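Local coordinates for glycerol Dehydrogenase (Unidentified, PDB 5XN8), which probably catalyses the NAD-dependent oxidation of glycerol to dihydroxyacetone, as a zinc-bound member of the iron-containing alcohol dehydrogenase family, at residues K3-P8 / T196-S201; Y183-T188 / N338-V343; S189-Q194 / F245-L250; N258-L263 / D320-V325. All coordinates share one frame; numbering follows the deposited sequence.

Interaction 1: residues K3-P8 / T196-S201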
loop_
_atom_site.group_PDB
_atom_site.type_symbol
_atom_site.label_atom_id
_atom_site.label_comp_id
_atom_site.label_asym_id
_atom_site.label_seq_id
_atom_site.Cartn_x
_atom_site.Cartn_y
_atom_site.Cartn_z
ATOM N N LYS A 3 21.691 30.951 -3.776
ATOM C CA LYS A 3 20.720 30.534 -2.760
ATOM C C LYS A 3 21.159 31.164 -1.445
ATOM O O LYS A 3 22.343 31.170 -1.123
ATOM C CB LYS A 3 20.658 29.013 -2.636
ATOM C CG LYS A 3 20.170 28.298 -3.886
ATOM C CD LYS A 3 20.329 26.793 -3.769
ATOM C CE LYS A 3 19.555 26.064 -4.856
ATOM N NZ LYS A 3 19.769 24.590 -4.765
ATOM N N VAL A 4 20.214 31.744 -0.709
ATOM C CA VAL A 4 20.523 32.420 0.553
ATOM C C VAL A 4 19.544 31.994 1.624
ATOM O O VAL A 4 18.360 31.829 1.356
ATOM C CB VAL A 4 20.508 33.963 0.427
ATOM C CG1 VAL A 4 21.087 34.613 1.686
ATOM C CG2 VAL A 4 21.301 34.412 -0.802
ATOM N N ILE A 5 20.066 31.796 2.832
ATOM C CA ILE A 5 19.254 31.590 4.034
ATOM C C ILE A 5 19.854 32.453 5.143
ATOM O O ILE A 5 21.078 32.529 5.278
ATOM C CB ILE A 5 19.198 30.088 4.442
ATOM C CG1 ILE A 5 18.318 29.881 5.679
ATOM C CG2 ILE A 5 20.593 29.512 4.697
ATOM C CD1 ILE A 5 18.006 28.428 5.966
ATOM N N GLN A 6 19.000 33.130 5.913
ATOM C CA GLN A 6 19.463 33.864 7.094
ATOM C C GLN A 6 18.714 33.423 8.336
ATOM O O GLN A 6 17.659 32.796 8.256
ATOM C CB GLN A 6 19.436 35.389 6.890
ATOM C CG GLN A 6 18.095 36.031 6.554
ATOM C CD GLN A 6 18.242 37.525 6.295
ATOM O OE1 GLN A 6 18.842 37.949 5.289
ATOM N NE2 GLN A 6 17.732 38.335 7.216
ATOM N N SER A 7 19.306 33.709 9.487
ATOM C CA SER A 7 18.794 33.236 10.761
ATOM C C SER A 7 19.229 34.161 11.891
ATOM O O SER A 7 20.256 34.838 11.772
ATOM C CB SER A 7 19.311 31.812 11.023
ATOM O OG SER A 7 18.702 31.218 12.166
ATOM N N PRO A 8 18.442 34.218 12.985
ATOM C CA PRO A 8 18.988 34.814 14.203
ATOM C C PRO A 8 20.110 33.933 14.749
ATOM O O PRO A 8 20.026 32.710 14.634
ATOM C CB PRO A 8 17.790 34.797 15.163
ATOM C CG PRO A 8 16.944 33.677 14.674
ATOM C CD PRO A 8 17.053 33.771 13.184
ATOM N N THR A 196 16.992 27.987 -0.354
ATOM C CA THR A 196 17.709 26.777 -0.020
ATOM C C THR A 196 16.665 25.687 0.219
ATOM O O THR A 196 15.501 25.992 0.457
ATOM C CB THR A 196 18.563 26.958 1.255
ATOM O OG1 THR A 196 17.725 27.375 2.341
ATOM C CG2 THR A 196 19.662 27.965 1.037
ATOM N N GLU A 197 17.086 24.424 0.150
ATOM C CA GLU A 197 16.215 23.318 0.537
ATOM C C GLU A 197 15.921 23.353 2.028
ATOM O O GLU A 197 14.805 23.013 2.440
ATOM C CB GLU A 197 16.807 21.964 0.155
ATOM C CG GLU A 197 17.003 21.744 -1.341
ATOM C CD GLU A 197 15.726 21.963 -2.146
ATOM O OE1 GLU A 197 14.661 21.497 -1.720
ATOM O OE2 GLU A 197 15.803 22.596 -3.217
ATOM N N ALA A 198 16.910 23.778 2.814
ATOM C CA ALA A 198 16.771 23.969 4.267
ATOM C C ALA A 198 15.544 24.782 4.656
ATOM O O ALA A 198 14.712 24.334 5.448
ATOM C CB ALA A 198 18.023 24.643 4.823
ATOM N N ALA A 199 15.448 25.973 4.090
ATOM C CA ALA A 199 14.357 26.916 4.358
ATOM C C ALA A 199 13.005 26.383 3.916
ATOM O O ALA A 199 12.009 26.543 4.636
ATOM C CB ALA A 199 14.644 28.246 3.670
ATOM N N LEU A 200 12.961 25.760 2.740
ATOM C CA LEU A 200 11.732 25.139 2.218
ATOM C C LEU A 200 11.308 23.919 3.028
ATOM O O LEU A 200 10.117 23.688 3.229
ATOM C CB LEU A 200 11.917 24.739 0.753
ATOM C CG LEU A 200 10.711 24.110 0.041
ATOM C CD1 LEU A 200 9.649 25.148 -0.235
ATOM C CD2 LEU A 200 11.120 23.425 -1.245
ATOM N N SER A 201 12.276 23.117 3.460
ATOM C CA SER A 201 11.998 21.959 4.319
ATOM C C SER A 201 11.383 22.386 5.653
ATOM O O SER A 201 10.473 21.733 6.147
ATOM C CB SER A 201 13.272 21.165 4.581
ATOM O OG SER A 201 14.061 21.837 5.538
#
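Thr196 OG1 meets Ile5 CB at 3.7 Å and also caps the helix that starts at Glu197. As N-cap, OG1 accepts a nearly straight bond from Ala199 N at 3.2 Å, with an N-H...O angle of 164°. The torsion sets this up: OG1 sits between the backbone N and the carbonyl carbon (chi1 57°), which turns it back over the first helical turn. The methyl CG2 is left to face the strand. It packs on Lys3 CB at 3.9 Å and on Ile5 CB at 4.0 Å. Ile5 crosses Thr196 at about a right angle. Its CG1 is anti to the backbone N, and its CD1 reaches past the cap to Ala198 CB at 4.0 Å and Ala199 CB at 4.1 Å. No hydrogen bond joins the segments, so the contact is apolar around a satisfied cap. Strand 3-6 thus lies across the start of helix 197-223, while Ile5 also touches Ile243 of helix 228-247. The strand pairs antiparallel with a strand of the second subunit. Glu235 of that subunit accepts from Ala198 N, so this corner of the fold belongs to a subunit interface.

Interaction 2: residues Y183-T188 / N338-V343; sequences YDARAT and NMPFAV
Ala187 CB lies over one face of the Asn338 carboxamide, 3.7 Å from OD1 and 3.8 Å from CG. It also touches Asn338 CB at 3.7 Å. A second flat group, the Phe341 ring, has Met339 CB over one face, offset toward the rim. Phe341 makes no contact with 183-188; its ring packs on Arg186 of the third subunit. The guanidinium of Arg186 in this chain also takes no part in the contact: its NE bonds Tyr183 O at 3.2 Å, the oxygen lying 22° out of the guanidinium plane. Tyr183 O takes the backbone N of Arg186 as well, so two donors grip one carbonyl. Helix 162-185 ends in a Schellman motif, with Arg186 at positive phi. Ala185, in the last turn, fills the centre of the contact. Its CB is 3.9 Å from Pro340 CB. Asp184 CB flanks Pro340 CB at 4.2 Å. The polar groups find their bonds elsewhere: Asp184 OD1 forms a salt bridge with Lys180, and Asn338 ND2 donates to Leu250 O. No hydrogen bond crosses between the segments. The chemistry is therefore that of the methyls of Ala185 and Ala187 and the CB of Asp184 against Pro340 and Asn338, and the fit depends on shape rather than on directional bonds.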
loop_
_atom_site.group_PDB
_atom_site.type_symbol
_atom_site.label_atom_id
_atom_site.label_comp_id
_atom_site.label_asym_id
_atom_site.label_seq_id
_atom_site.Cartn_x
_atom_site.Cartn_y
_atom_site.Cartn_z
ATOM N N TYR A 183 9.211 28.980 -4.442
ATOM C CA TYR A 183 10.152 27.953 -4.917
ATOM C C TYR A 183 9.827 27.536 -6.351
ATOM O O TYR A 183 10.720 27.518 -7.208
ATOM C CB TYR A 183 10.119 26.743 -3.980
ATOM C CG TYR A 183 11.105 25.644 -4.301
ATOM C CD1 TYR A 183 12.468 25.822 -4.098
ATOM C CD2 TYR A 183 10.667 24.410 -4.779
ATOM C CE1 TYR A 183 13.380 24.805 -4.383
ATOM C CE2 TYR A 183 11.557 23.382 -5.060
ATOM C CZ TYR A 183 12.908 23.581 -4.860
ATOM O OH TYR A 183 13.786 22.562 -5.146
ATOM N N ASP A 184 8.557 27.229 -6.616
ATOM C CA ASP A 184 8.103 26.900 -7.973
ATOM C C ASP A 184 8.267 28.069 -8.943
ATOM O O ASP A 184 8.620 27.871 -10.101
ATOM C CB ASP A 184 6.635 26.447 -7.984
ATOM C CG ASP A 184 6.408 25.138 -7.243
ATOM O OD1 ASP A 184 7.360 24.325 -7.114
ATOM O OD2 ASP A 184 5.261 24.924 -6.788
ATOM N N ALA A 185 8.010 29.291 -8.465
ATOM C CA ALA A 185 8.153 30.494 -9.293
ATOM C C ALA A 185 9.583 30.941 -9.533
ATOM O O ALA A 185 9.814 31.773 -10.408
ATOM C CB ALA A 185 7.390 31.636 -8.677
ATOM N N ARG A 186 10.525 30.420 -8.749
ATOM C CA ARG A 186 11.907 30.893 -8.716
ATOM C C ARG A 186 11.940 32.372 -8.325
ATOM O O ARG A 186 12.660 33.175 -8.916
ATOM C CB ARG A 186 12.638 30.617 -10.051
ATOM C CG ARG A 186 12.428 29.222 -10.637
ATOM C CD ARG A 186 13.444 28.203 -10.169
ATOM N NE ARG A 186 13.490 28.128 -8.714
ATOM C CZ ARG A 186 14.560 27.843 -7.964
ATOM N NH1 ARG A 186 15.755 27.578 -8.485
ATOM N NH2 ARG A 186 14.429 27.824 -6.631
ATOM N N ALA A 187 11.150 32.708 -7.309
ATOM C CA ALA A 187 11.000 34.082 -6.840
ATOM C C ALA A 187 11.991 34.381 -5.723
ATOM O O ALA A 187 12.234 33.536 -4.871
ATOM C CB ALA A 187 9.585 34.310 -6.358
ATOM N N THR A 188 12.549 35.579 -5.736
ATOM C CA THR A 188 13.530 36.020 -4.755
ATOM C C THR A 188 12.869 36.258 -3.390
ATOM O O THR A 188 11.750 36.797 -3.316
ATOM C CB THR A 188 14.175 37.355 -5.206
ATOM O OG1 THR A 188 14.631 37.255 -6.556
ATOM C CG2 THR A 188 15.312 37.765 -4.275
ATOM N N ASN A 338 4.988 36.932 -6.917
ATOM C CA ASN A 338 5.825 35.752 -6.706
ATOM C C ASN A 338 5.121 34.415 -7.002
ATOM O O ASN A 338 5.767 33.380 -6.910
ATOM C CB ASN A 338 6.365 35.719 -5.261
ATOM C CG ASN A 338 7.251 36.912 -4.928
ATOM O OD1 ASN A 338 7.846 37.533 -5.808
ATOM N ND2 ASN A 338 7.366 37.215 -3.641
ATOM N N MET A 339 3.832 34.417 -7.345
ATOM C CA MET A 339 3.151 33.172 -7.755
ATOM C C MET A 339 3.708 32.670 -9.084
ATOM O O MET A 339 4.108 33.475 -9.930
ATOM C CB MET A 339 1.623 33.351 -7.877
ATOM C CG MET A 339 0.894 33.664 -6.587
ATOM S SD MET A 339 0.993 32.451 -5.261
ATOM C CE MET A 339 -0.073 31.133 -5.860
ATOM N N PRO A 340 3.701 31.340 -9.298
ATOM C CA PRO A 340 4.265 30.793 -10.539
ATOM C C PRO A 340 3.348 30.884 -11.769
ATOM O O PRO A 340 3.537 30.134 -12.725
ATOM C CB PRO A 340 4.549 29.332 -10.160
ATOM C CG PRO A 340 3.506 29.004 -9.152
ATOM C CD PRO A 340 3.272 30.268 -8.377
ATOM N N PHE A 341 2.363 31.786 -11.753
ATOM C CA PHE A 341 1.484 32.007 -12.903
ATOM C C PHE A 341 0.992 33.457 -12.875
ATOM O O PHE A 341 1.207 34.174 -11.891
ATOM C CB PHE A 341 0.305 31.024 -12.882
ATOM C CG PHE A 341 -0.358 30.906 -11.537
ATOM C CD1 PHE A 341 0.085 29.965 -10.612
ATOM C CD2 PHE A 341 -1.409 31.743 -11.188
ATOM C CE1 PHE A 341 -0.508 29.869 -9.362
ATOM C CE2 PHE A 341 -2.006 31.652 -9.951
ATOM C CZ PHE A 341 -1.564 30.715 -9.034
ATOM N N ALA A 342 0.346 33.883 -13.959
ATOM C CA ALA A 342 -0.166 35.246 -14.061
ATOM C C ALA A 342 -1.321 35.474 -13.081
ATOM O O ALA A 342 -2.275 34.687 -13.051
ATOM C CB ALA A 342 -0.629 35.536 -15.481
ATOM N N VAL A 343 -1.239 36.555 -12.305
ATOM C CA VAL A 343 -2.328 36.960 -11.415
ATOM C C VAL A 343 -2.852 38.329 -11.845
ATOM O O VAL A 343 -2.068 39.234 -12.131
ATOM C CB VAL A 343 -1.890 37.031 -9.930
ATOM C CG1 VAL A 343 -3.085 37.392 -9.048
ATOM C CG2 VAL A 343 -1.242 35.719 -9.473
#

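Interaction 3: residues S189-Q194 / F245-L250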
loop_
_atom_site.group_PDB
_atom_site.type_symbol
_atom_site.label_atom_id
_atom_site.label_comp_id
_atom_site.label_asym_id
_atom_site.label_seq_id
_atom_site.Cartn_x
_atom_site.Cartn_y
_atom_site.Cartn_z
ATOM N N SER A 189 13.568 35.867 -2.321
ATOM C CA SER A 189 13.127 36.118 -0.948
ATOM C C SER A 189 13.823 37.339 -0.355
ATOM O O SER A 189 14.720 37.916 -0.969
ATOM C CB SER A 189 13.403 34.887 -0.079
ATOM O OG SER A 189 14.791 34.684 0.105
ATOM N N MET A 190 13.402 37.717 0.853
ATOM C CA MET A 190 14.013 38.828 1.605
ATOM C C MET A 190 15.473 38.583 1.950
ATOM O O MET A 190 16.239 39.536 2.085
ATOM C CB MET A 190 13.256 39.087 2.898
ATOM C CG MET A 190 11.867 39.680 2.700
ATOM S SD MET A 190 10.915 39.622 4.227
ATOM C CE MET A 190 11.965 40.654 5.271
ATOM N N ALA A 191 15.838 37.310 2.120
ATOM C CA ALA A 191 17.230 36.897 2.263
ATOM C C ALA A 191 18.089 37.334 1.075
ATOM O O ALA A 191 19.279 37.588 1.240
ATOM C CB ALA A 191 17.317 35.394 2.452
ATOM N N GLY A 192 17.487 37.400 -0.111
ATOM C CA GLY A 192 18.080 38.062 -1.279
ATOM C C GLY A 192 18.305 37.194 -2.505
ATOM O O GLY A 192 18.727 37.706 -3.542
ATOM N N GLY A 193 18.030 35.889 -2.403
ATOM C CA GLY A 193 18.194 34.966 -3.526
ATOM C C GLY A 193 17.089 33.930 -3.619
ATOM O O GLY A 193 15.993 34.126 -3.126
ATOM N N GLN A 194 17.402 32.816 -4.263
ATOM C CA GLN A 194 16.495 31.674 -4.333
ATOM C C GLN A 194 16.454 30.966 -2.981
ATOM O O GLN A 194 17.279 31.232 -2.098
ATOM C CB GLN A 194 16.936 30.686 -5.420
ATOM C CG GLN A 194 17.086 31.260 -6.826
ATOM C CD GLN A 194 15.814 31.840 -7.385
ATOM O OE1 GLN A 194 14.716 31.405 -7.039
ATOM N NE2 GLN A 194 15.945 32.829 -8.261
ATOM N N PHE A 245 9.297 32.220 5.918
ATOM C CA PHE A 245 8.823 33.371 5.125
ATOM C C PHE A 245 9.980 34.247 4.623
ATOM O O PHE A 245 9.955 34.716 3.478
ATOM C CB PHE A 245 7.732 34.172 5.876
ATOM C CG PHE A 245 8.235 35.370 6.654
ATOM C CD1 PHE A 245 8.461 36.584 6.018
ATOM C CD2 PHE A 245 8.444 35.291 8.028
ATOM C CE1 PHE A 245 8.912 37.690 6.731
ATOM C CE2 PHE A 245 8.899 36.386 8.744
ATOM C CZ PHE A 245 9.135 37.592 8.099
ATOM N N GLU A 246 10.987 34.452 5.472
ATOM C CA GLU A 246 12.077 35.378 5.167
ATOM C C GLU A 246 13.069 34.821 4.152
ATOM O O GLU A 246 13.555 35.569 3.297
ATOM C CB GLU A 246 12.814 35.772 6.450
ATOM C CG GLU A 246 13.836 36.887 6.260
ATOM C CD GLU A 246 14.449 37.337 7.567
ATOM O OE1 GLU A 246 15.036 36.487 8.282
ATOM O OE2 GLU A 246 14.344 38.547 7.879
ATOM N N SER A 247 13.383 33.526 4.268
ATOM C CA SER A 247 14.387 32.868 3.426
ATOM C C SER A 247 13.826 31.919 2.356
ATOM O O SER A 247 14.586 31.440 1.505
ATOM C CB SER A 247 15.386 32.115 4.311
ATOM O OG SER A 247 16.109 33.019 5.131
ATOM N N SER A 248 12.524 31.632 2.387
ATOM C CA SER A 248 11.880 30.876 1.301
ATOM C C SER A 248 10.965 31.791 0.478
ATOM O O SER A 248 11.057 31.795 -0.746
ATOM C CB SER A 248 11.135 29.654 1.851
ATOM O OG SER A 248 11.340 28.511 1.033
ATOM N N GLY A 249 10.092 32.553 1.142
ATOM C CA GLY A 249 9.322 33.637 0.496
ATOM C C GLY A 249 7.851 33.777 0.905
ATOM O O GLY A 249 7.218 32.791 1.323
ATOM N N LEU A 250 7.333 35.010 0.770
ATOM C CA LEU A 250 5.906 35.328 0.844
ATOM C C LEU A 250 5.301 35.362 -0.561
ATOM O O LEU A 250 6.007 35.581 -1.541
ATOM C CB LEU A 250 5.681 36.721 1.451
ATOM C CG LEU A 250 6.239 37.021 2.836
ATOM C CD1 LEU A 250 6.183 38.520 3.102
ATOM C CD2 LEU A 250 5.455 36.271 3.895
#
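Ala191 N donates to Glu246 O at 3.1 Å (N-H...O 149°), and the backbones run close enough to bring the CA atoms of Ser189 and Gly249 to 4.8 Å. The same carbonyl oxygen touches Ser189 CB at 3.4 Å, so the turn 189-191 wraps around it. Met190 carries most of the side-chain contact. Its SD lies 3.7 Å from Phe245 CE1, a Met-aromatic contact. The sulfur is 5.0 Å from the ring centroid and 69° off the ring normal, an oblique approach. Met190 also crosses Glu246 at about a right angle, its CB against CG at 4.1 Å. Glu246 CG is anti to the backbone N (chi1 -172°), and the extended chain carries the carboxylate alongside the Met190 methyl. There OE2 accepts from Ala126 N and OE1 from Asn146 ND2, and these bonds hold the buried group at both oxygens. Ala191 CB packs on Ser247 OG at 3.8 Å. Phe245 also touches Asp121 and Ser125, which probably bind glycerol and NAD(+), and its side chain is about 6 Å from the zinc ion. The contact joins the loop between helices 162-185 and 197-223 to the end of helix 228-247, where Gly249 takes positive phi. Strand 3-6 lies alongside, its Val4 and Gln6 against Ala191, and the Ser247 hydroxyl accepts a hydrogen bond from Gln6 N.

Interaction 4: residues N258-L263 / D320-V325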
loop_
_atom_site.group_PDB
_atom_site.type_symbol
_atom_site.label_atom_id
_atom_site.label_comp_id
_atom_site.label_asym_id
_atom_site.label_seq_id
_atom_site.Cartn_x
_atom_site.Cartn_y
_atom_site.Cartn_z
ATOM N N ASN A 258 -2.825 42.091 3.121
ATOM C CA ASN A 258 -2.602 43.533 2.943
ATOM C C ASN A 258 -3.743 44.194 2.188
ATOM O O ASN A 258 -4.103 45.338 2.482
ATOM C CB ASN A 258 -1.270 43.805 2.226
ATOM C CG ASN A 258 -0.064 43.424 3.058
ATOM O OD1 ASN A 258 -0.160 43.171 4.257
ATOM N ND2 ASN A 258 1.089 43.388 2.418
ATOM N N GLY A 259 -4.299 43.482 1.212
ATOM C CA GLY A 259 -5.530 43.908 0.528
ATOM C C GLY A 259 -6.720 44.117 1.448
ATOM O O GLY A 259 -7.491 45.037 1.242
ATOM N N PHE A 260 -6.865 43.262 2.459
ATOM C CA PHE A 260 -7.993 43.357 3.416
ATOM C C PHE A 260 -7.897 44.500 4.422
ATOM O O PHE A 260 -8.906 44.848 5.041
ATOM C CB PHE A 260 -8.207 42.032 4.171
ATOM C CG PHE A 260 -9.133 41.082 3.461
ATOM C CD1 PHE A 260 -10.508 41.269 3.510
ATOM C CD2 PHE A 260 -8.640 39.989 2.764
ATOM C CE1 PHE A 260 -11.367 40.401 2.857
ATOM C CE2 PHE A 260 -9.502 39.112 2.111
ATOM C CZ PHE A 260 -10.855 39.316 2.158
ATOM N N THR A 261 -6.713 45.092 4.594
ATOM C CA THR A 261 -6.555 46.200 5.548
ATOM C C THR A 261 -7.265 47.488 5.120
ATOM O O THR A 261 -7.430 48.386 5.944
ATOM C CB THR A 261 -5.074 46.500 5.858
ATOM O OG1 THR A 261 -4.376 46.809 4.645
ATOM C CG2 THR A 261 -4.409 45.302 6.547
ATOM N N ILE A 262 -7.701 47.568 3.858
ATOM C CA ILE A 262 -8.490 48.721 3.356
ATOM C C ILE A 262 -9.934 48.729 3.884
ATOM O O ILE A 262 -10.595 49.766 3.847
ATOM C CB ILE A 262 -8.481 48.788 1.792
ATOM C CG1 ILE A 262 -7.130 49.345 1.264
ATOM C CG2 ILE A 262 -9.622 49.607 1.188
ATOM C CD1 ILE A 262 -5.944 48.444 1.518
ATOM N N LEU A 263 -10.423 47.582 4.352
ATOM C CA LEU A 263 -11.768 47.465 4.919
ATOM C C LEU A 263 -11.703 47.588 6.438
ATOM O O LEU A 263 -11.018 46.803 7.098
ATOM C CB LEU A 263 -12.385 46.123 4.519
ATOM C CG LEU A 263 -12.383 45.818 3.016
ATOM C CD1 LEU A 263 -13.021 44.470 2.762
ATOM C CD2 LEU A 263 -13.103 46.895 2.207
ATOM N N ASP A 320 -18.316 44.796 -4.479
ATOM C CA ASP A 320 -17.527 46.023 -4.582
ATOM C C ASP A 320 -16.297 46.004 -3.652
ATOM O O ASP A 320 -15.199 46.385 -4.069
ATOM C CB ASP A 320 -18.404 47.254 -4.298
ATOM C CG ASP A 320 -17.801 48.567 -4.824
ATOM O OD1 ASP A 320 -16.727 48.533 -5.472
ATOM O OD2 ASP A 320 -18.404 49.645 -4.566
ATOM N N LYS A 321 -16.481 45.551 -2.408
ATOM C CA LYS A 321 -15.390 45.521 -1.427
ATOM C C LYS A 321 -14.292 44.517 -1.770
ATOM O O LYS A 321 -13.109 44.803 -1.558
ATOM C CB LYS A 321 -15.921 45.228 -0.025
ATOM C CG LYS A 321 -16.688 46.386 0.585
ATOM C CD LYS A 321 -17.280 45.995 1.923
ATOM C CE LYS A 321 -18.220 47.052 2.462
ATOM N NZ LYS A 321 -18.990 46.519 3.612
ATOM N N ILE A 322 -14.677 43.344 -2.267
ATOM C CA ILE A 322 -13.705 42.328 -2.677
ATOM C C ILE A 322 -12.968 42.752 -3.944
ATOM O O ILE A 322 -11.793 42.421 -4.106
ATOM C CB ILE A 322 -14.358 40.922 -2.815
ATOM C CG1 ILE A 322 -14.822 40.426 -1.441
ATOM C CG2 ILE A 322 -13.404 39.901 -3.442
ATOM C CD1 ILE A 322 -13.743 40.399 -0.371
ATOM N N ALA A 323 -13.639 43.497 -4.826
ATOM C CA ALA A 323 -12.974 44.083 -5.996
ATOM C C ALA A 323 -11.886 45.056 -5.563
ATOM O O ALA A 323 -10.774 45.012 -6.092
ATOM C CB ALA A 323 -13.972 44.770 -6.911
ATOM N N ALA A 324 -12.198 45.916 -4.596
ATOM C CA ALA A 324 -11.208 46.855 -4.039
ATOM C C ALA A 324 -10.048 46.145 -3.321
ATOM O O ALA A 324 -8.896 46.556 -3.461
ATOM C CB ALA A 324 -11.883 47.847 -3.103
ATOM N N VAL A 325 -10.364 45.096 -2.553
ATOM C CA VAL A 325 -9.355 44.240 -1.897
ATOM C C VAL A 325 -8.467 43.541 -2.932
ATOM O O VAL A 325 -7.270 43.390 -2.721
ATOM C CB VAL A 325 -10.016 43.189 -0.963
ATOM C CG1 VAL A 325 -9.051 42.093 -0.531
ATOM C CG2 VAL A 325 -10.599 43.873 0.266
#
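Val325 is the tight part of this contact, wedged between Gly259, Phe260 and Leu263. Its CG1 lies over one face of the Phe260 ring, 4.0 Å from the centroid and 12° off the normal, a CH-pi contact. CG1 is anti to the backbone N (chi1 167°), which puts CG2 beside that N, where it meets Leu263 CD1 at 3.5 Å and Gly259 O at 3.5 Å. The two backbones come very close here, with Gly259 CA 4.5 Å from Val325 CA. Gly259 has no side chain, and a CB there would run into Val325 O. The far end of the Phe260 ring continues the apolar patch, its CZ touching Ile322 CD1 at 4.0 Å. Packing is looser toward Lys321. Only the aliphatic start of that chain takes part, CB lying 4.0 Å from Leu263 CD2. The extended remainder leads away, and NZ forms a salt bridge with Glu265 and a hydrogen bond to Glu316 O. Ile262, exposed on the solvent side, makes no close contact. A type I beta turn from Phe260 to Leu263 brings Leu263 back to the helix that Phe260 already touches. The contact thus joins the end of helix 252-260 and its turn to helix 318-329. Ile322 extends the packing to Ile352 and Leu353 of helix 345-363, and Phe260 extends it to Leu309 and Met312.

Overall arrangement
Interactions 1, 2 and 3 form one cluster. Centres of 1 and 3 lie about 8 Å apart, 2 and 3 about 12 Å, and 1 and 2 about 17 Å. Interaction 4 stands apart, its centre about 32 Å from that of interaction 1. Helix 162-185, the loop after it and helix 197-223 supply one side of each clustered contact. Along the chain, interaction 2 closes a loop that contains both 3 and 4, while interaction 1 crosses 2 and 3. The N-terminal strand is thereby joined to the helical part of the chain. Interaction 3 comes near the zinc, which Asp171, His254 and His271 bind from helices 162-185, 252-260 and 271-285.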